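Local atomic coordinates of PG_0823 protein (Porphyromonas gingivalis, PDB entry 2FSW), a protein that probably binds DNA and regulates transcription as a winged helix-turn-helix protein of the HxlR type. Residues 20-31 and 59-68. Residues are numbered along the deposited sequence; the frame is centred on the assembly and turned at random.
Sequences QIFAGKWTLLII and ELKFLCGKGL
Thr27 OG1, at the start of helix 27-34, donates a hydrogen bond to Glu59 OE2; the 2.5 Å between them is very short, though its exact length is uncertain at this resolution. Glu59 reaches the hydroxyl by setting CG opposite its own backbone N (chi1 -162°) and bending at chi2, and the two side chains cross at about a right angle. The methylene part of the same glutamate packs against Ile30, whose CD1 comes to 3.3 Å from Glu59 CG. Beside this polar pair, Leu63 spreads its two methyls: CD2 presses on Thr27 CG2 at 3.4 Å, a tight carbon contact, and also meets Ile31 CD1, whereas CD1 lies 3.7 Å from Ile30 CG2. The axes of segments 27-31 and 59-65 cross at -78°. Leu68, which follows the Schellman motif closed by Gly67, turns CD1 back onto Ile21 CG2 (3.5 Å) and Ile31 CD1, joining helix 14-22 to the same apolar layer. The Phe62 ring presents its edge to the backbone of Ile21, with CE2 3.2 Å from Ile21 O. Ile96 of helix 93-106 and Leu85 extend the layer past Ile31, and Leu107 of the second subunit packs on Ile21. The hydroxyl-carboxylate bond thus ties helix 27-34 to helix 53-65, probably the recognition helix of the winged helix-turn-helix, and the nearby N-terminal end of helix 27-34 would probably help stabilise a negative charge on Glu59.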
ATOM      1  N   GLN B  20       1.324  -7.970  -3.042  1.00 62.76           N
ATOM      2  CA  GLN B  20       1.411  -8.342  -4.467  1.00 63.83           C
ATOM      3  C   GLN B  20       0.367  -7.585  -5.296  1.00 63.85           C
ATOM      4  O   GLN B  20       0.660  -7.079  -6.383  1.00 64.16           O
ATOM      5  CB  GLN B  20       1.207  -9.845  -4.660  1.00 64.26           C
ATOM      6  CG  GLN B  20       2.201 -10.738  -3.935  1.00 66.23           C
ATOM      7  CD  GLN B  20       3.577 -10.720  -4.561  1.00 68.44           C
ATOM      8  OE1 GLN B  20       4.582 -10.517  -3.874  1.00 69.47           O
ATOM      9  NE2 GLN B  20       3.634 -10.932  -5.876  1.00 69.83           N
ATOM     10  N   ILE B  21      -0.853  -7.510  -4.768  1.00 63.86           N
ATOM     11  CA  ILE B  21      -1.951  -6.788  -5.412  1.00 63.61           C
ATOM     12  C   ILE B  21      -1.826  -5.268  -5.246  1.00 62.96           C
ATOM     13  O   ILE B  21      -1.926  -4.525  -6.227  1.00 62.61           O
ATOM     14  CB  ILE B  21      -3.313  -7.241  -4.840  1.00 63.57           C
ATOM     15  CG1 ILE B  21      -3.480  -8.761  -4.974  1.00 64.68           C
ATOM     16  CG2 ILE B  21      -4.448  -6.490  -5.509  1.00 64.16           C
ATOM     17  CD1 ILE B  21      -4.803  -9.315  -4.426  1.00 64.63           C
ATOM     18  N   PHE B  22      -1.577  -4.828  -4.007  1.00 62.41           N
ATOM     19  CA  PHE B  22      -1.766  -3.431  -3.592  1.00 62.06           C
ATOM     20  C   PHE B  22      -0.538  -2.546  -3.721  1.00 62.08           C
ATOM     21  O   PHE B  22      -0.636  -1.335  -3.502  1.00 61.73           O
ATOM     22  CB  PHE B  22      -2.231  -3.343  -2.122  1.00 61.44           C
ATOM     23  CG  PHE B  22      -3.523  -4.048  -1.828  1.00 60.81           C
ATOM     24  CD1 PHE B  22      -3.692  -4.718  -0.609  1.00 59.62           C
ATOM     25  CD2 PHE B  22      -4.589  -4.021  -2.731  1.00 60.35           C
ATOM     26  CE1 PHE B  22      -4.882  -5.378  -0.314  1.00 57.29           C
ATOM     27  CE2 PHE B  22      -5.795  -4.697  -2.440  1.00 59.71           C
ATOM     28  CZ  PHE B  22      -5.932  -5.373  -1.222  1.00 58.52           C
ATOM     29  N   ALA B  23       0.607  -3.138  -4.063  1.00 62.64           N
ATOM     30  CA  ALA B  23       1.886  -2.409  -4.090  1.00 62.74           C
ATOM     31  C   ALA B  23       1.957  -1.269  -5.106  1.00 62.76           C
ATOM     32  O   ALA B  23       2.789  -0.388  -4.983  1.00 63.08           O
ATOM     33  CB  ALA B  23       3.055  -3.368  -4.289  1.00 62.89           C
ATOM     34  N   GLY B  24       1.092  -1.263  -6.104  1.00 62.72           N
ATOM     35  CA  GLY B  24       1.147  -0.202  -7.105  1.00 63.12           C
ATOM     36  C   GLY B  24       1.069   1.199  -6.530  1.00 63.09           C
ATOM     37  O   GLY B  24       0.573   1.389  -5.410  1.00 63.82           O
ATOM     38  N   LYS B  25       1.564   2.199  -7.257  0.50 62.61           N
ATOM     39  CA  LYS B  25       1.329   3.582  -6.822  0.50 61.90           C
ATOM     40  C   LYS B  25      -0.107   4.041  -7.133  0.50 61.38           C
ATOM     41  O   LYS B  25      -0.570   5.061  -6.614  0.50 61.26           O
ATOM     42  CB  LYS B  25       2.372   4.556  -7.380  0.50 62.03           C
ATOM     43  CG  LYS B  25       2.273   4.868  -8.866  0.50 62.10           C
ATOM     44  CD  LYS B  25       3.407   5.787  -9.333  0.50 61.82           C
ATOM     45  CE  LYS B  25       3.287   7.205  -8.765  0.50 61.34           C
ATOM     46  NZ  LYS B  25       4.549   7.987  -8.970  0.50 60.68           N
ATOM     47  N   TRP B  26      -0.814   3.269  -7.958  1.00 60.68           N
ATOM     48  CA  TRP B  26      -2.169   3.648  -8.365  1.00 59.50           C
ATOM     49  C   TRP B  26      -3.278   2.710  -7.921  1.00 58.38           C
ATOM     50  O   TRP B  26      -4.439   3.113  -7.879  1.00 58.47           O
ATOM     51  CB  TRP B  26      -2.235   3.814  -9.893  1.00 59.74           C
ATOM     52  CG  TRP B  26      -1.189   4.719 -10.464  1.00 59.62           C
ATOM     53  CD1 TRP B  26      -0.162   4.355 -11.290  1.00 60.13           C
ATOM     54  CD2 TRP B  26      -1.067   6.141 -10.275  1.00 59.71           C
ATOM     55  NE1 TRP B  26       0.586   5.460 -11.636  1.00 60.17           N
ATOM     56  CE2 TRP B  26       0.052   6.569 -11.031  1.00 60.07           C
ATOM     57  CE3 TRP B  26      -1.806   7.095  -9.563  1.00 59.73           C
ATOM     58  CZ2 TRP B  26       0.459   7.906 -11.081  1.00 59.64           C
ATOM     59  CZ3 TRP B  26      -1.403   8.418  -9.610  1.00 59.74           C
ATOM     60  CH2 TRP B  26      -0.278   8.814 -10.363  1.00 60.12           C
ATOM     61  N   THR B  27      -2.928   1.465  -7.607  1.00 57.28           N
ATOM     62  CA  THR B  27      -3.920   0.427  -7.271  1.00 56.64           C
ATOM     63  C   THR B  27      -4.986   0.855  -6.248  1.00 56.05           C
ATOM     64  O   THR B  27      -6.172   0.821  -6.545  1.00 55.44           O
ATOM     65  CB  THR B  27      -3.241  -0.881  -6.791  1.00 56.57           C
ATOM     66  OG1 THR B  27      -2.260  -1.289  -7.754  1.00 56.83           O
ATOM     67  CG2 THR B  27      -4.262  -1.989  -6.644  1.00 55.28           C
ATOM     68  N   LEU B  28      -4.543   1.241  -5.052  1.00 55.29           N
ATOM     69  CA  LEU B  28      -5.453   1.583  -3.966  1.00 55.08           C
ATOM     70  C   LEU B  28      -6.211   2.879  -4.210  1.00 55.19           C
ATOM     71  O   LEU B  28      -7.354   3.020  -3.763  1.00 54.39           O
ATOM     72  CB  LEU B  28      -4.703   1.640  -2.625  1.00 54.56           C
ATOM     73  CG  LEU B  28      -4.265   0.264  -2.131  1.00 52.70           C
ATOM     74  CD1 LEU B  28      -3.281   0.376  -0.965  1.00 51.43           C
ATOM     75  CD2 LEU B  28      -5.509  -0.566  -1.760  1.00 50.68           C
ATOM     76  N   LEU B  29      -5.566   3.819  -4.907  1.00 55.10           N
ATOM     77  CA  LEU B  29      -6.202   5.094  -5.267  1.00 55.53           C
ATOM     78  C   LEU B  29      -7.354   4.910  -6.254  1.00 55.30           C
ATOM     79  O   LEU B  29      -8.386   5.571  -6.154  1.00 55.48           O
ATOM     80  CB  LEU B  29      -5.174   6.063  -5.880  1.00 56.38           C
ATOM     81  CG  LEU B  29      -4.448   7.027  -4.926  1.00 57.83           C
ATOM     82  CD1 LEU B  29      -3.332   7.737  -5.672  1.00 57.63           C
ATOM     83  CD2 LEU B  29      -5.422   8.052  -4.293  1.00 57.62           C
ATOM     84  N   ILE B  30      -7.159   4.030  -7.225  1.00 54.98           N
ATOM     85  CA  ILE B  30      -8.221   3.666  -8.151  1.00 55.32           C
ATOM     86  C   ILE B  30      -9.426   3.090  -7.396  1.00 55.28           C
ATOM     87  O   ILE B  30     -10.565   3.526  -7.612  1.00 55.28           O
ATOM     88  CB  ILE B  30      -7.692   2.717  -9.271  1.00 55.25           C
ATOM     89  CG1 ILE B  30      -6.822   3.531 -10.241  1.00 55.81           C
ATOM     90  CG2 ILE B  30      -8.850   2.060  -9.999  1.00 55.52           C
ATOM     91  CD1 ILE B  30      -5.815   2.741 -11.067  1.00 56.39           C
ATOM     92  N   ILE B  31      -9.157   2.145  -6.489  1.00 55.00           N
ATOM     93  CA  ILE B  31     -10.199   1.510  -5.694  1.00 54.31           C
ATOM     94  C   ILE B  31     -10.887   2.572  -4.830  1.00 54.55           C
ATOM     95  O   ILE B  31     -12.117   2.609  -4.769  1.00 53.91           O
ATOM     96  CB  ILE B  31      -9.651   0.296  -4.853  1.00 54.39           C
ATOM     97  CG1 ILE B  31      -9.172  -0.821  -5.800  1.00 54.28           C
ATOM     98  CG2 ILE B  31     -10.719  -0.251  -3.911  1.00 52.37           C
ATOM     99  CD1 ILE B  31      -8.436  -1.975  -5.126  1.00 53.90           C
ATOM    100  N   GLU B  59      -3.412  -0.868 -15.022  1.00 63.58           N
ATOM    101  CA  GLU B  59      -3.919  -1.004 -13.654  1.00 63.43           C
ATOM    102  C   GLU B  59      -5.383  -1.463 -13.638  1.00 62.75           C
ATOM    103  O   GLU B  59      -5.744  -2.368 -12.894  1.00 62.39           O
ATOM    104  CB  GLU B  59      -3.719   0.302 -12.883  1.00 63.46           C
ATOM    105  CG  GLU B  59      -3.799   0.161 -11.377  1.00 65.34           C
ATOM    106  CD  GLU B  59      -2.617  -0.569 -10.785  1.00 66.59           C
ATOM    107  OE1 GLU B  59      -1.469  -0.092 -10.944  1.00 66.83           O
ATOM    108  OE2 GLU B  59      -2.847  -1.617 -10.146  1.00 67.48           O
ATOM    109  N   LEU B  60      -6.216  -0.864 -14.485  1.00 62.72           N
ATOM    110  CA  LEU B  60      -7.596  -1.334 -14.664  1.00 62.55           C
ATOM    111  C   LEU B  60      -7.663  -2.803 -15.096  1.00 62.51           C
ATOM    112  O   LEU B  60      -8.510  -3.546 -14.605  1.00 62.74           O
ATOM    113  CB  LEU B  60      -8.378  -0.440 -15.639  1.00 62.22           C
ATOM    114  CG  LEU B  60      -8.808   0.945 -15.120  1.00 62.11           C
ATOM    115  CD1 LEU B  60      -9.359   1.823 -16.252  1.00 60.83           C
ATOM    116  CD2 LEU B  60      -9.795   0.873 -13.940  1.00 59.44           C
ATOM    117  N   LYS B  61      -6.763  -3.217 -15.989  1.00 62.46           N
ATOM    118  CA  LYS B  61      -6.686  -4.620 -16.420  1.00 62.80           C
ATOM    119  C   LYS B  61      -6.265  -5.537 -15.275  1.00 62.41           C
ATOM    120  O   LYS B  61      -6.886  -6.570 -15.034  1.00 62.41           O
ATOM    121  CB  LYS B  61      -5.720  -4.804 -17.599  1.00 62.63           C
ATOM    122  CG  LYS B  61      -5.691  -6.245 -18.110  1.00 63.59           C
ATOM    123  CD  LYS B  61      -4.428  -6.620 -18.896  1.00 63.95           C
ATOM    124  CE  LYS B  61      -3.181  -6.859 -18.009  1.00 66.62           C
ATOM    125  NZ  LYS B  61      -3.391  -7.106 -16.525  1.00 66.20           N
ATOM    126  N   PHE B  62      -5.199  -5.147 -14.584  1.00 62.40           N
ATOM    127  CA  PHE B  62      -4.708  -5.863 -13.404  1.00 62.23           C
ATOM    128  C   PHE B  62      -5.839  -6.120 -12.396  1.00 61.95           C
ATOM    129  O   PHE B  62      -6.089  -7.264 -12.019  1.00 61.83           O
ATOM    130  CB  PHE B  62      -3.541  -5.080 -12.791  1.00 62.07           C
ATOM    131  CG  PHE B  62      -2.979  -5.680 -11.535  1.00 62.38           C
ATOM    132  CD1 PHE B  62      -2.120  -6.780 -11.593  1.00 62.07           C
ATOM    133  CD2 PHE B  62      -3.274  -5.116 -10.290  1.00 61.94           C
ATOM    134  CE1 PHE B  62      -1.581  -7.325 -10.422  1.00 61.22           C
ATOM    135  CE2 PHE B  62      -2.744  -5.654  -9.119  1.00 60.55           C
ATOM    136  CZ  PHE B  62      -1.895  -6.761  -9.186  1.00 61.05           C
ATOM    137  N   LEU B  63      -6.540  -5.057 -12.004  1.00 62.19           N
ATOM    138  CA  LEU B  63      -7.623  -5.143 -11.015  1.00 62.49           C
ATOM    139  C   LEU B  63      -8.821  -5.992 -11.452  1.00 62.75           C
ATOM    140  O   LEU B  63      -9.450  -6.655 -10.620  1.00 62.20           O
ATOM    141  CB  LEU B  63      -8.094  -3.746 -10.612  1.00 62.41           C
ATOM    142  CG  LEU B  63      -7.127  -2.822  -9.862  1.00 62.64           C
ATOM    143  CD1 LEU B  63      -7.695  -1.421  -9.854  1.00 61.74           C
ATOM    144  CD2 LEU B  63      -6.863  -3.329  -8.435  1.00 62.33           C
ATOM    145  N   CYS B  64      -9.154  -5.950 -12.746  1.00 63.54           N
ATOM    146  CA  CYS B  64     -10.172  -6.851 -13.311  1.00 63.96           C
ATOM    147  C   CYS B  64      -9.713  -8.308 -13.200  1.00 63.90           C
ATOM    148  O   CYS B  64     -10.488  -9.182 -12.807  1.00 63.87           O
ATOM    149  CB  CYS B  64     -10.463  -6.508 -14.775  1.00 64.34           C
ATOM    150  SG  CYS B  64     -11.581  -5.111 -15.017  1.00 66.66           S
ATOM    151  N   GLY B  65      -8.443  -8.548 -13.535  1.00 63.94           N
ATOM    152  CA  GLY B  65      -7.835  -9.877 -13.471  1.00 64.01           C
ATOM    153  C   GLY B  65      -7.777 -10.457 -12.069  1.00 64.29           C
ATOM    154  O   GLY B  65      -7.826 -11.676 -11.901  1.00 64.41           O
ATOM    155  N   LYS B  66      -7.678  -9.581 -11.067  1.00 64.17           N
ATOM    156  CA  LYS B  66      -7.683  -9.988  -9.656  1.00 64.37           C
ATOM    157  C   LYS B  66      -9.100 -10.093  -9.072  1.00 64.52           C
ATOM    158  O   LYS B  66      -9.283 -10.506  -7.922  1.00 64.77           O
ATOM    159  CB  LYS B  66      -6.830  -9.025  -8.809  1.00 64.30           C
ATOM    160  CG  LYS B  66      -5.348  -8.981  -9.188  1.00 63.73           C
ATOM    161  CD  LYS B  66      -4.643 -10.260  -8.800  1.00 63.65           C
ATOM    162  CE  LYS B  66      -3.222 -10.256  -9.292  1.00 65.26           C
ATOM    163  NZ  LYS B  66      -2.368 -11.157  -8.467  1.00 66.87           N
ATOM    164  N   GLY B  67     -10.097  -9.721  -9.869  1.00 64.53           N
ATOM    165  CA  GLY B  67     -11.495  -9.848  -9.474  1.00 64.51           C
ATOM    166  C   GLY B  67     -11.899  -8.805  -8.452  1.00 64.28           C
ATOM    167  O   GLY B  67     -12.818  -9.023  -7.655  1.00 63.95           O
ATOM    168  N   LEU B  68     -11.219  -7.663  -8.497  1.00 64.28           N
ATOM    169  CA  LEU B  68     -11.437  -6.590  -7.526  1.00 64.29           C
ATOM    170  C   LEU B  68     -12.406  -5.530  -8.048  1.00 64.83           C
ATOM    171  O   LEU B  68     -13.125  -4.897  -7.275  1.00 64.84           O
ATOM    172  CB  LEU B  68     -10.098  -5.954  -7.133  1.00 64.08           C
ATOM    173  CG  LEU B  68      -9.175  -6.794  -6.234  1.00 63.14           C
ATOM    174  CD1 LEU B  68      -7.924  -6.005  -5.861  1.00 63.18           C
ATOM    175  CD2 LEU B  68      -9.900  -7.247  -4.994  1.00 59.90           C
TER